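Local coordinates for SusD superfamily protein (Bacteroides thetaiotaomicron VPI-5482, PDB 3HDX) that probably binds polysaccharide at the outer membrane of the bacterium, as expected of a SusD-family lipoprotein that serves carbohydrate uptake, at residues A[418-421]-A[422-426]; A[211-214]-A[215-218]; A[178-182]-A[183-187]; A[385-388]-A[389-393]; A[443-446]-A[447-450]. All blocks are in the same frame, centred on the assembly; numbering follows the deposited sequence.

Contact 1. Residues A[418-421]-A[422-426]; sequences EERR and RELMG. With EDO (1,2-ethanediol), chain E.
Glu-419 and Arg-422, one helical turn apart, form a salt bridge: NH2 of Arg-422 donates to OE1 of Glu-419 over 2.8 Å, nearly straight at 169°. The oxygen lies in the guanidinium plane, but the nitrogen meets it on its anti side and out of the carboxylate plane; the two planes stand 61° apart. A bend at chi3 (-75°) turns the Arg-422 guanidinium so that the carbonyl O of Glu-418 lies over the centre of one face. On another side of the helix, NH1 of Arg-421 reaches the syn lone pair of OE1 of Glu-418 at 2.9 Å, while OE2 of Glu-418 takes a hydrogen bond from an ethanediol. Leu-424 CD1 lies over one face of the Arg-420 guanidinium, 3.4 Å from its NH2. Outside, Arg-311 holds OE2 of Glu-419, Asp-365 and Asp-433 hold Arg-420, Asp-45 holds Arg-421, and Glu-415 shares Arg-422. The arrangement is a largely buried network of ion pairs, two of them i to i+3, along the last turns of helix 409-423, within the SusD-family region.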
loop_
_atom_site.group_PDB
_atom_site.type_symbol
_atom_site.label_atom_id
_atom_site.label_comp_id
_atom_site.label_asym_id
_atom_site.label_seq_id
_atom_site.Cartn_x
_atom_site.Cartn_y
_atom_site.Cartn_z
ATOM N N GLU A 418 -5.895 3.694 16.232
ATOM C CA GLU A 418 -6.295 2.353 16.678
ATOM C C GLU A 418 -7.313 1.757 15.714
ATOM O O GLU A 418 -7.314 0.558 15.500
ATOM C CB GLU A 418 -6.877 2.378 18.096
ATOM C CG GLU A 418 -5.861 2.762 19.141
ATOM C CD GLU A 418 -4.593 1.908 19.142
ATOM O OE1 GLU A 418 -4.711 0.686 19.066
ATOM O OE2 GLU A 418 -3.476 2.491 19.228
ATOM N N GLU A 419 -8.199 2.594 15.164
ATOM C CA GLU A 419 -9.154 2.098 14.161
ATOM C C GLU A 419 -8.416 1.634 12.892
ATOM O O GLU A 419 -8.756 0.600 12.289
ATOM C CB GLU A 419 -10.268 3.101 13.865
ATOM C CG GLU A 419 -11.464 2.449 13.108
ATOM C CD GLU A 419 -12.208 1.385 13.896
ATOM O OE1 GLU A 419 -12.189 1.388 15.150
ATOM O OE2 GLU A 419 -12.871 0.556 13.244
ATOM N N ARG A 420 -7.438 2.414 12.439
ATOM C CA ARG A 420 -6.605 1.965 11.320
ATOM C C ARG A 420 -5.886 0.633 11.647
ATOM O O ARG A 420 -5.725 -0.244 10.792
ATOM C CB ARG A 420 -5.568 3.036 10.974
ATOM C CG ARG A 420 -6.155 4.288 10.392
ATOM C CD ARG A 420 -5.110 5.331 9.953
ATOM N NE ARG A 420 -4.253 4.848 8.852
ATOM C CZ ARG A 420 -4.556 4.898 7.561
ATOM N NH1 ARG A 420 -5.645 5.535 7.101
ATOM N NH2 ARG A 420 -3.713 4.369 6.694
ATOM N N ARG A 421 -5.388 0.542 12.877
ATOM C CA ARG A 421 -4.668 -0.647 13.350
ATOM C C ARG A 421 -5.559 -1.876 13.184
ATOM O O ARG A 421 -5.096 -2.903 12.740
ATOM C CB ARG A 421 -4.278 -0.467 14.795
ATOM C CG ARG A 421 -3.394 -1.539 15.426
ATOM C CD ARG A 421 -3.160 -1.153 16.867
ATOM N NE ARG A 421 -2.106 -1.951 17.524
ATOM C CZ ARG A 421 -1.761 -1.808 18.793
ATOM N NH1 ARG A 421 -2.357 -0.916 19.577
ATOM N NH2 ARG A 421 -0.750 -2.534 19.285
ATOM N N ARG A 422 -6.820 -1.738 13.583
ATOM C CA ARG A 422 -7.791 -2.797 13.421
ATOM C C ARG A 422 -8.216 -3.049 11.967
ATOM O O ARG A 422 -8.188 -4.179 11.479
ATOM C CB ARG A 422 -9.022 -2.524 14.301
ATOM C CG ARG A 422 -8.737 -2.609 15.772
ATOM C CD ARG A 422 -9.972 -2.479 16.601
ATOM N NE ARG A 422 -10.443 -1.106 16.651
ATOM C CZ ARG A 422 -10.163 -0.204 17.596
ATOM N NH1 ARG A 422 -9.397 -0.494 18.634
ATOM N NH2 ARG A 422 -10.684 1.007 17.497
ATOM N N GLU A 423 -8.620 -1.988 11.293
ATOM C CA GLU A 423 -9.191 -2.118 9.966
ATOM C C GLU A 423 -8.235 -2.545 8.903
ATOM O O GLU A 423 -8.582 -3.389 8.087
ATOM C CB GLU A 423 -9.859 -0.779 9.568
ATOM C CG GLU A 423 -10.572 -0.800 8.240
ATOM C CD GLU A 423 -11.712 -1.836 8.159
ATOM O OE1 GLU A 423 -12.283 -2.166 9.216
ATOM O OE2 GLU A 423 -12.055 -2.244 7.005
ATOM N N LEU A 424 -7.023 -2.015 8.955
ATOM C CA LEU A 424 -6.043 -2.236 7.908
ATOM C C LEU A 424 -4.990 -3.282 8.278
ATOM O O LEU A 424 -3.959 -3.430 7.582
ATOM C CB LEU A 424 -5.392 -0.892 7.517
ATOM C CG LEU A 424 -6.361 0.246 7.134
ATOM C CD1 LEU A 424 -5.643 1.606 6.994
ATOM C CD2 LEU A 424 -7.089 -0.102 5.831
HETATM N N MSE A 425 -5.248 -4.054 9.325
HETATM C CA MSE A 425 -4.312 -5.092 9.786
HETATM C C MSE A 425 -3.992 -6.059 8.628
HETATM O O MSE A 425 -4.899 -6.571 7.973
HETATM C CB MSE A 425 -4.934 -5.825 10.980
HETATM C CG MSE A 425 -3.994 -6.824 11.666
HETATM SE SE MSE A 425 -4.753 -7.506 13.302
HETATM C CE MSE A 425 -4.564 -6.019 14.490
ATOM N N GLY A 426 -2.706 -6.267 8.382
ATOM C CA GLY A 426 -2.279 -7.117 7.305
ATOM C C GLY A 426 -2.278 -6.523 5.895
ATOM O O GLY A 426 -2.014 -7.250 4.905
HETATM C C1 EDO E . -0.158 3.016 19.150
HETATM O O1 EDO E . -0.967 2.214 18.269
HETATM C C2 EDO E . 0.377 2.178 20.285
HETATM O O2 EDO E . 1.203 1.152 19.732
#

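Contact 2. Residues A[211-214]-A[215-218]; sequences GNYA and EAET
Asn-212 and Glu-215 meet at the start of helix 213-226, where the backbone turns from one helix straight into the next. Gly-211, at positive phi, closes the preceding helix in a Schellman motif, and Asn-212 forms the centre of an inverse gamma turn before the new helix begins. The first helical bonds follow: Ala-216 N to Asn-212 O at 3.0 Å, then Glu-217 N to Tyr-213 O at 2.9 Å. Asn-212 is the N-cap. With CG anti to the backbone N (chi1 -176°), its amide swings forward and OD1 accepts from Glu-215 N at 3.3 Å, a straight bond whose donor nevertheless stands well above the carbonyl plane. The extended Glu-215 chain runs obliquely across this amide, its CB and CG each 3.8 Å from CG of Asn-212 and its carboxylate turned 50° from the amide plane. An alanine in place of Glu-215 is likely to uncover one side of the Asn-212 amide and leave its ND2 end freer to turn. On the buried side, Tyr-213 CD1 lies 4.2 Å from Ala-216 CB. The ring packs against helices 363-376 and 430-441, its OH hydrogen-bonded to Glu-372, while Glu-217 forms a salt bridge with Arg-370. Ala-216 faces Cys-207 of helix 196-209, the other arm of this helical hairpin.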
loop_
_atom_site.group_PDB
_atom_site.type_symbol
_atom_site.label_atom_id
_atom_site.label_comp_id
_atom_site.label_asym_id
_atom_site.label_seq_id
_atom_site.Cartn_x
_atom_site.Cartn_y
_atom_site.Cartn_z
ATOM N N GLY A 211 3.159 15.663 6.206
ATOM C CA GLY A 211 2.474 16.534 7.159
ATOM C C GLY A 211 1.644 17.631 6.533
ATOM O O GLY A 211 1.207 18.545 7.240
ATOM N N ASN A 212 1.409 17.531 5.218
ATOM C CA ASN A 212 0.603 18.520 4.482
ATOM C C ASN A 212 -0.834 18.051 4.518
ATOM O O ASN A 212 -1.382 17.545 3.535
ATOM C CB ASN A 212 1.091 18.706 3.058
ATOM C CG ASN A 212 0.316 19.827 2.298
ATOM O OD1 ASN A 212 -0.709 20.397 2.771
ATOM N ND2 ASN A 212 0.824 20.138 1.115
ATOM N N TYR A 213 -1.447 18.228 5.687
ATOM C CA TYR A 213 -2.800 17.742 5.880
ATOM C C TYR A 213 -3.901 18.531 5.201
ATOM O O TYR A 213 -4.932 17.966 4.944
ATOM C CB TYR A 213 -3.058 17.503 7.373
ATOM C CG TYR A 213 -2.336 16.263 7.898
ATOM C CD1 TYR A 213 -2.777 15.007 7.550
ATOM C CD2 TYR A 213 -1.252 16.360 8.781
ATOM C CE1 TYR A 213 -2.182 13.867 8.049
ATOM C CE2 TYR A 213 -0.642 15.206 9.298
ATOM C CZ TYR A 213 -1.128 13.956 8.927
ATOM O OH TYR A 213 -0.590 12.778 9.426
ATOM N N ALA A 214 -3.684 19.812 4.935
ATOM C CA ALA A 214 -4.653 20.580 4.161
ATOM C C ALA A 214 -4.880 19.908 2.786
ATOM O O ALA A 214 -6.020 19.665 2.387
ATOM C CB ALA A 214 -4.198 22.052 3.995
ATOM N N GLU A 215 -3.791 19.566 2.106
ATOM C CA GLU A 215 -3.872 18.897 0.807
ATOM C C GLU A 215 -4.347 17.445 0.956
ATOM O O GLU A 215 -5.193 16.961 0.155
ATOM C CB GLU A 215 -2.569 18.994 0.021
ATOM C CG GLU A 215 -2.262 20.415 -0.403
ATOM C CD GLU A 215 -0.970 20.548 -1.266
ATOM O OE1 GLU A 215 -0.367 19.574 -1.703
ATOM O OE2 GLU A 215 -0.500 21.655 -1.479
ATOM N N ALA A 216 -3.889 16.752 2.013
ATOM C CA ALA A 216 -4.342 15.383 2.229
ATOM C C ALA A 216 -5.872 15.330 2.407
ATOM O O ALA A 216 -6.535 14.427 1.906
ATOM C CB ALA A 216 -3.655 14.736 3.439
ATOM N N GLU A 217 -6.415 16.298 3.130
ATOM C CA GLU A 217 -7.860 16.349 3.381
ATOM C C GLU A 217 -8.611 16.577 2.059
ATOM O O GLU A 217 -9.595 15.873 1.773
ATOM C CB GLU A 217 -8.166 17.438 4.427
ATOM C CG GLU A 217 -9.531 17.336 5.099
ATOM C CD GLU A 217 -10.692 17.742 4.244
ATOM O OE1 GLU A 217 -10.509 18.638 3.374
ATOM O OE2 GLU A 217 -11.806 17.142 4.471
ATOM N N THR A 218 -8.126 17.527 1.249
ATOM C CA THR A 218 -8.790 17.837 -0.030
ATOM C C THR A 218 -8.789 16.642 -0.985
ATOM O O THR A 218 -9.803 16.309 -1.612
ATOM C CB THR A 218 -8.082 19.028 -0.704
ATOM O OG1 THR A 218 -8.215 20.171 0.152
ATOM C CG2 THR A 218 -8.725 19.304 -2.062
#

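Contact 3. Residues A[178-182]-A[183-187]; sequences TNLYY and GSYGA. With EDO (1,2-ethanediol), chain L; EDO (1,2-ethanediol), chain B.
OG of Ser-184 is gripped from several directions: water 1 lies 2.6 Å away, O2 of one ethanediol (chain B) is hydrogen-bonded to it at 2.7 Å, and O1 of a second (chain L) stands farther off. The same water donates to the carbonyl O of Tyr-182 and so spans the turn, while the second ethanediol donates through O1 to the carbonyl O of Gly-183. Beneath this solvent cluster lies a type I' beta turn from Tyr-181 to Ser-184, closed by a hydrogen-bonded antiparallel pair. Tyr-181 N reaches Ser-184 O at 2.8 Å, nearly along the C=O axis. In return, Ser-184 N donates to Tyr-181 O at 3.1 Å, from above that carbonyl plane. Tyr-182 and Gly-183 take the two positive-phi corners; a CB on Gly-183 would clash with the carbonyl O of Tyr-182. Beside the turn, CD2 of Leu-180 packs 3.6 Å from CD1 of Tyr-185, whose ring is held in the crowded position between backbone N and carbonyl carbon (chi1 78°). O2 of the chain L ethanediol lies at the edge of that ring. CD2 of Tyr-182 rests over one face of the Tyr-181 ring. The hydroxyls of Tyr-181 and Tyr-182 bond to Asp-110 and their rings touch Leu-18, fastening this turn, in the loop between helices 152-169 and 196-209, to helices 104-129 and 11-30.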
loop_
_atom_site.group_PDB
_atom_site.type_symbol
_atom_site.label_atom_id
_atom_site.label_comp_id
_atom_site.label_asym_id
_atom_site.label_seq_id
_atom_site.Cartn_x
_atom_site.Cartn_y
_atom_site.Cartn_z
ATOM N N THR A 178 -18.526 0.196 -27.310
ATOM C CA THR A 178 -18.259 0.532 -28.711
ATOM C C THR A 178 -16.786 0.871 -28.982
ATOM O O THR A 178 -16.315 0.716 -30.118
ATOM C CB THR A 178 -19.225 1.665 -29.224
ATOM O OG1 THR A 178 -19.128 2.825 -28.408
ATOM C CG2 THR A 178 -20.634 1.233 -29.118
ATOM N N ASN A 179 -16.038 1.248 -27.932
ATOM C CA ASN A 179 -14.664 1.679 -28.022
ATOM C C ASN A 179 -13.879 0.970 -26.910
ATOM O O ASN A 179 -13.616 1.572 -25.862
ATOM C CB ASN A 179 -14.667 3.208 -27.867
ATOM C CG ASN A 179 -13.324 3.829 -28.078
ATOM O OD1 ASN A 179 -12.389 3.175 -28.519
ATOM N ND2 ASN A 179 -13.214 5.110 -27.749
ATOM N N LEU A 180 -13.552 -0.302 -27.115
ATOM C CA LEU A 180 -12.868 -1.102 -26.099
ATOM C C LEU A 180 -11.473 -0.578 -25.801
ATOM O O LEU A 180 -10.838 0.057 -26.640
ATOM C CB LEU A 180 -12.809 -2.584 -26.503
ATOM C CG LEU A 180 -14.161 -3.321 -26.707
ATOM C CD1 LEU A 180 -13.945 -4.720 -27.275
ATOM C CD2 LEU A 180 -14.993 -3.378 -25.413
ATOM N N TYR A 181 -11.026 -0.802 -24.563
ATOM C CA TYR A 181 -9.658 -0.454 -24.156
ATOM C C TYR A 181 -8.914 -1.771 -24.050
ATOM O O TYR A 181 -9.201 -2.584 -23.186
ATOM C CB TYR A 181 -9.634 0.333 -22.852
ATOM C CG TYR A 181 -8.234 0.668 -22.422
ATOM C CD1 TYR A 181 -7.485 1.659 -23.074
ATOM C CD2 TYR A 181 -7.613 -0.048 -21.379
ATOM C CE1 TYR A 181 -6.152 1.952 -22.663
ATOM C CE2 TYR A 181 -6.296 0.220 -20.989
ATOM C CZ TYR A 181 -5.574 1.205 -21.617
ATOM O OH TYR A 181 -4.276 1.416 -21.222
ATOM N N TYR A 182 -7.972 -2.003 -24.976
ATOM C CA TYR A 182 -7.258 -3.252 -25.035
ATOM C C TYR A 182 -8.176 -4.483 -24.861
ATOM O O TYR A 182 -7.886 -5.408 -24.075
ATOM C CB TYR A 182 -6.102 -3.238 -24.042
ATOM C CG TYR A 182 -4.942 -2.341 -24.436
ATOM C CD1 TYR A 182 -4.333 -2.432 -25.698
ATOM C CD2 TYR A 182 -4.372 -1.461 -23.513
ATOM C CE1 TYR A 182 -3.234 -1.642 -26.027
ATOM C CE2 TYR A 182 -3.256 -0.671 -23.834
ATOM C CZ TYR A 182 -2.685 -0.774 -25.112
ATOM O OH TYR A 182 -1.607 -0.025 -25.470
ATOM N N GLY A 183 -9.290 -4.452 -25.617
ATOM C CA GLY A 183 -10.230 -5.578 -25.666
ATOM C C GLY A 183 -11.314 -5.718 -24.623
ATOM O O GLY A 183 -12.122 -6.610 -24.732
ATOM N N SER A 184 -11.300 -4.865 -23.600
ATOM C CA SER A 184 -12.256 -4.912 -22.502
ATOM C C SER A 184 -12.732 -3.503 -22.138
ATOM O O SER A 184 -12.228 -2.511 -22.656
ATOM C CB SER A 184 -11.619 -5.610 -21.294
ATOM O OG SER A 184 -11.337 -6.987 -21.544
ATOM N N TYR A 185 -13.754 -3.414 -21.287
ATOM C CA TYR A 185 -14.229 -2.108 -20.863
ATOM C C TYR A 185 -14.889 -2.120 -19.500
ATOM O O TYR A 185 -15.302 -3.163 -19.014
ATOM C CB TYR A 185 -15.206 -1.507 -21.870
ATOM C CG TYR A 185 -16.598 -2.050 -21.824
ATOM C CD1 TYR A 185 -16.896 -3.298 -22.372
ATOM C CD2 TYR A 185 -17.646 -1.298 -21.251
ATOM C CE1 TYR A 185 -18.218 -3.796 -22.365
ATOM C CE2 TYR A 185 -18.960 -1.792 -21.230
ATOM C CZ TYR A 185 -19.230 -3.047 -21.793
ATOM O OH TYR A 185 -20.520 -3.565 -21.777
ATOM N N GLY A 186 -15.016 -0.913 -18.948
ATOM C CA GLY A 186 -15.739 -0.650 -17.703
ATOM C C GLY A 186 -15.425 -1.569 -16.549
ATOM O O GLY A 186 -14.296 -1.600 -16.073
ATOM N N ALA A 187 -16.415 -2.360 -16.142
ATOM C CA ALA A 187 -16.268 -3.299 -15.018
ATOM C C ALA A 187 -15.118 -4.285 -15.160
ATOM O O ALA A 187 -14.471 -4.632 -14.198
ATOM C CB ALA A 187 -17.594 -4.039 -14.742
HETATM C C1 EDO L . -14.720 -8.422 -24.309
HETATM O O1 EDO L . -13.735 -8.411 -23.256
HETATM C C2 EDO L . -16.078 -7.997 -23.782
HETATM O O2 EDO L . -16.061 -6.589 -23.519
HETATM C C1 EDO B . -8.309 -8.333 -18.579
HETATM O O1 EDO B . -8.661 -8.755 -17.255
HETATM C C2 EDO B . -9.337 -7.298 -19.005
HETATM O O2 EDO B . -10.644 -7.876 -19.091
HETATM O O HOH W 1 -9.046 -7.565 -22.732
#

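Contact 4. Residues A[385-388]-A[389-393]; sequences SYLN and MIRTN. With EDO (1,2-ethanediol), chain G.
Met-389, a selenomethionine, lies alongside Tyr-386, both side chains pointing the same way. Its chain is extended beyond CG, which brings CE to 3.8 Å from CD1 of Tyr-386 and SE to 5.2 Å from the ring centroid, an oblique Met-aromatic contact. Asn-388 grips the next turn through its backbone: its carbonyl O accepts from both N and OG1 of Thr-392, each at 2.9 Å, from opposite faces of the carbonyl plane. Its OD1, bonded to Val-399 N, lies 3.7 Å from CD of Arg-391. That arginine, bent at chi3 (60°), also passes CG of Leu-387; its NE donates to the carbonyl O of Arg-397 and its NH2 to an ethanediol. An alanine in place of Arg-391 would probably leave the Arg-397 carbonyl without this donor and open a gap beside Asn-388. The buried face packs on helix 409-423, Tyr-386 on helix 363-376. These are later turns of an amphipathic helix, Leu-387 and Ile-390 buried, Met-389 exposed, with a threonine hydroxyl bonded back to the carbonyl four residues earlier.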
loop_
_atom_site.group_PDB
_atom_site.type_symbol
_atom_site.label_atom_id
_atom_site.label_comp_id
_atom_site.label_asym_id
_atom_site.label_seq_id
_atom_site.Cartn_x
_atom_site.Cartn_y
_atom_site.Cartn_z
ATOM N N SER A 385 -17.267 12.169 12.358
ATOM C CA SER A 385 -18.233 11.548 11.435
ATOM C C SER A 385 -17.561 10.508 10.526
ATOM O O SER A 385 -18.115 9.458 10.306
ATOM C CB SER A 385 -18.987 12.570 10.589
ATOM O OG SER A 385 -18.129 13.206 9.688
ATOM N N TYR A 386 -16.337 10.776 10.083
ATOM C CA TYR A 386 -15.596 9.844 9.207
ATOM C C TYR A 386 -15.149 8.586 9.975
ATOM O O TYR A 386 -15.248 7.486 9.468
ATOM C CB TYR A 386 -14.445 10.567 8.503
ATOM C CG TYR A 386 -15.022 11.667 7.636
ATOM C CD1 TYR A 386 -15.747 11.353 6.502
ATOM C CD2 TYR A 386 -14.862 13.009 7.978
ATOM C CE1 TYR A 386 -16.345 12.374 5.701
ATOM C CE2 TYR A 386 -15.419 14.009 7.218
ATOM C CZ TYR A 386 -16.162 13.693 6.081
ATOM O OH TYR A 386 -16.726 14.746 5.376
ATOM N N LEU A 387 -14.652 8.775 11.184
ATOM C CA LEU A 387 -14.321 7.657 12.073
ATOM C C LEU A 387 -15.549 6.764 12.265
ATOM O O LEU A 387 -15.458 5.534 12.152
ATOM C CB LEU A 387 -13.845 8.172 13.436
ATOM C CG LEU A 387 -13.489 7.089 14.469
ATOM C CD1 LEU A 387 -12.445 6.072 13.936
ATOM C CD2 LEU A 387 -13.040 7.694 15.802
ATOM N N ASN A 388 -16.696 7.386 12.564
ATOM C CA ASN A 388 -17.927 6.628 12.773
ATOM C C ASN A 388 -18.382 5.802 11.578
ATOM O O ASN A 388 -18.974 4.741 11.769
ATOM C CB ASN A 388 -19.074 7.521 13.289
ATOM C CG ASN A 388 -18.940 7.860 14.762
ATOM O OD1 ASN A 388 -18.334 7.097 15.532
ATOM N ND2 ASN A 388 -19.522 8.979 15.175
HETATM N N MSE A 389 -18.111 6.281 10.359
HETATM C CA MSE A 389 -18.452 5.521 9.159
HETATM C C MSE A 389 -17.831 4.134 9.167
HETATM O O MSE A 389 -18.473 3.131 8.777
HETATM C CB MSE A 389 -18.066 6.250 7.881
HETATM C CG MSE A 389 -18.853 7.463 7.614
HETATM SE SE MSE A 389 -18.280 8.367 6.013
HETATM C CE MSE A 389 -19.279 10.002 6.346
ATOM N N ILE A 390 -16.576 4.070 9.604
ATOM C CA ILE A 390 -15.862 2.804 9.673
ATOM C C ILE A 390 -16.367 1.986 10.872
ATOM O O ILE A 390 -16.705 0.797 10.719
ATOM C CB ILE A 390 -14.349 3.038 9.755
ATOM C CG1 ILE A 390 -13.874 3.994 8.578
ATOM C CG2 ILE A 390 -13.666 1.648 9.912
ATOM C CD1 ILE A 390 -14.366 3.741 7.222
ATOM N N ARG A 391 -16.440 2.626 12.059
ATOM C CA ARG A 391 -16.886 1.923 13.279
ATOM C C ARG A 391 -18.227 1.224 13.116
ATOM O O ARG A 391 -18.353 0.020 13.427
ATOM C CB ARG A 391 -16.976 2.893 14.426
ATOM C CG ARG A 391 -15.627 3.383 14.957
ATOM C CD ARG A 391 -15.857 4.408 16.067
ATOM N NE ARG A 391 -16.620 3.828 17.168
ATOM C CZ ARG A 391 -16.092 3.165 18.207
ATOM N NH1 ARG A 391 -14.759 2.991 18.350
ATOM N NH2 ARG A 391 -16.915 2.656 19.126
ATOM N N THR A 392 -19.196 1.959 12.569
ATOM C CA THR A 392 -20.566 1.437 12.450
ATOM C C THR A 392 -20.735 0.371 11.368
ATOM O O THR A 392 -21.831 -0.236 11.292
ATOM C CB THR A 392 -21.605 2.559 12.287
ATOM O OG1 THR A 392 -21.365 3.244 11.065
ATOM C CG2 THR A 392 -21.535 3.538 13.479
ATOM N N ASN A 393 -19.727 0.172 10.486
ATOM C CA ASN A 393 -19.744 -0.956 9.553
ATOM C C ASN A 393 -18.939 -2.151 10.109
ATOM O O ASN A 393 -18.733 -3.157 9.409
ATOM C CB ASN A 393 -19.231 -0.589 8.184
ATOM C CG ASN A 393 -19.802 -1.479 7.079
ATOM O OD1 ASN A 393 -20.979 -1.896 7.116
ATOM N ND2 ASN A 393 -18.982 -1.755 6.075
HETATM C C1 EDO G . -15.869 1.254 22.178
HETATM O O1 EDO G . -15.961 0.438 20.988
HETATM C C2 EDO G . -16.412 0.544 23.405
HETATM O O2 EDO G . -15.680 -0.665 23.660
#

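Contact 5. Residues A[443-446]-A[447-450]; sequences DNEA and FLRL
Asn-444 caps helix 445-453 at its N-terminus: its OD1 accepts from the backbone N of Phe-447 at 2.9 Å, an N-H...O angle of 159°. The donor stands above the amide plane. Asn-444 CG is anti to its own N (chi1 -169°), which carries the amide forward to the first turn, where its plane is nearly perpendicular to the Phe-447 ring. The carbonyl O of Asn-444 accepts from Leu-448 N at 2.8 Å, and its own N donates to Gln-438, so the residue is tied on three sides. This is an N-cap: the side chain supplies an acceptor to an amide of the helix that has no preceding turn to bond. The next amides have ordinary helical partners, Arg-449 N on Glu-445 O at 2.9 Å and Leu-450 N on Ala-446 O at 3.0 Å. The latter carbonyl takes a second bond, from water 2 at 2.8 Å from Ala-446 O, and that water accepts from NH1 of Arg-449 in the guanidinium plane. Just before the cap, Asp-443 forms a salt bridge with Arg-437 through OD2 and a hydrogen bond with Gln-438 through OD1. Leu-448 CG comes to 3.4 Å from the carbonyl O of Asn-444, while Phe-447 packs on Leu-434 and Gln-438 of helix 430-441.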
loop_
_atom_site.group_PDB
_atom_site.type_symbol
_atom_site.label_atom_id
_atom_site.label_comp_id
_atom_site.label_asym_id
_atom_site.label_seq_id
_atom_site.Cartn_x
_atom_site.Cartn_y
_atom_site.Cartn_z
ATOM N N ASP A 443 4.227 11.633 21.545
ATOM C CA ASP A 443 4.122 11.009 22.867
ATOM C C ASP A 443 5.235 10.021 23.202
ATOM O O ASP A 443 5.143 9.353 24.215
ATOM C CB ASP A 443 2.718 10.377 23.069
ATOM C CG ASP A 443 2.417 9.211 22.157
ATOM O OD1 ASP A 443 3.150 8.933 21.170
ATOM O OD2 ASP A 443 1.389 8.552 22.446
ATOM N N ASN A 444 6.273 9.955 22.377
ATOM C CA ASN A 444 7.387 9.047 22.612
ATOM C C ASN A 444 8.681 9.666 22.093
ATOM O O ASN A 444 8.963 9.651 20.890
ATOM C CB ASN A 444 7.083 7.691 21.978
ATOM C CG ASN A 444 8.056 6.627 22.394
ATOM O OD1 ASN A 444 9.276 6.844 22.340
ATOM N ND2 ASN A 444 7.544 5.454 22.756
ATOM N N GLU A 445 9.473 10.220 23.019
ATOM C CA GLU A 445 10.725 10.877 22.640
ATOM C C GLU A 445 11.702 9.922 21.965
ATOM O O GLU A 445 12.411 10.334 21.054
ATOM C CB GLU A 445 11.364 11.559 23.862
ATOM C CG GLU A 445 10.625 12.808 24.330
ATOM C CD GLU A 445 10.879 14.044 23.458
ATOM O OE1 GLU A 445 11.871 14.050 22.708
ATOM O OE2 GLU A 445 10.053 15.007 23.546
ATOM N N ALA A 446 11.737 8.648 22.383
ATOM C CA ALA A 446 12.626 7.673 21.744
ATOM C C ALA A 446 12.244 7.454 20.292
ATOM O O ALA A 446 13.096 7.427 19.426
ATOM C CB ALA A 446 12.658 6.326 22.530
ATOM N N PHE A 447 10.933 7.380 20.033
ATOM C CA PHE A 447 10.428 7.236 18.657
ATOM C C PHE A 447 10.690 8.552 17.887
ATOM O O PHE A 447 11.105 8.517 16.735
ATOM C CB PHE A 447 8.940 6.886 18.696
ATOM C CG PHE A 447 8.372 6.282 17.430
ATOM C CD1 PHE A 447 9.028 6.264 16.189
ATOM C CD2 PHE A 447 7.097 5.727 17.496
ATOM C CE1 PHE A 447 8.417 5.713 15.077
ATOM C CE2 PHE A 447 6.495 5.164 16.365
ATOM C CZ PHE A 447 7.172 5.156 15.173
ATOM N N LEU A 448 10.464 9.711 18.504
ATOM C CA LEU A 448 10.783 10.995 17.812
ATOM C C LEU A 448 12.262 11.065 17.419
ATOM O O LEU A 448 12.610 11.546 16.333
ATOM C CB LEU A 448 10.379 12.202 18.661
ATOM C CG LEU A 448 8.888 12.408 18.873
ATOM C CD1 LEU A 448 8.656 13.408 20.037
ATOM C CD2 LEU A 448 8.258 12.867 17.524
ATOM N N ARG A 449 13.136 10.534 18.276
ATOM C CA ARG A 449 14.581 10.508 17.937
ATOM C C ARG A 449 14.836 9.526 16.810
ATOM O O ARG A 449 15.665 9.778 15.962
ATOM C CB ARG A 449 15.416 10.217 19.168
ATOM C CG ARG A 449 16.910 10.050 18.936
ATOM C CD ARG A 449 17.209 8.615 18.733
ATOM N NE ARG A 449 18.618 8.392 18.505
ATOM C CZ ARG A 449 19.155 7.175 18.424
ATOM N NH1 ARG A 449 18.415 6.057 18.550
ATOM N NH2 ARG A 449 20.459 7.089 18.224
ATOM N N LEU A 450 14.163 8.374 16.820
ATOM C CA LEU A 450 14.279 7.417 15.714
ATOM C C LEU A 450 13.891 8.074 14.380
ATOM O O LEU A 450 14.538 7.837 13.352
ATOM C CB LEU A 450 13.399 6.197 15.979
ATOM C CG LEU A 450 13.637 4.964 15.107
ATOM C CD1 LEU A 450 14.952 4.260 15.459
ATOM C CD2 LEU A 450 12.517 3.969 15.272
HETATM O O HOH W 2 15.367 5.877 19.206
#

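All five contacts are local, yet they span the range from core to surface. Contact 1 is buried and dominated by ion pairs, contacts 2 and 4 are partly buried, and contacts 3 and 5 lie at the surface, where an ordered water bridges each of them. Only contacts 1 and 4 touch: Glu-419 packs on Leu-387, Ile-390 and Arg-391, bringing helices 409-423 and 380-391 together. Contacts 2 and 5 share the same chemistry, an asparagine N-cap, at helices that both neighbour helix 430-441. Contact 3 stands apart as a beta turn with no helix of its own, its centre about 51 Å from that of contact 5, on the opposite side of the chain's centre.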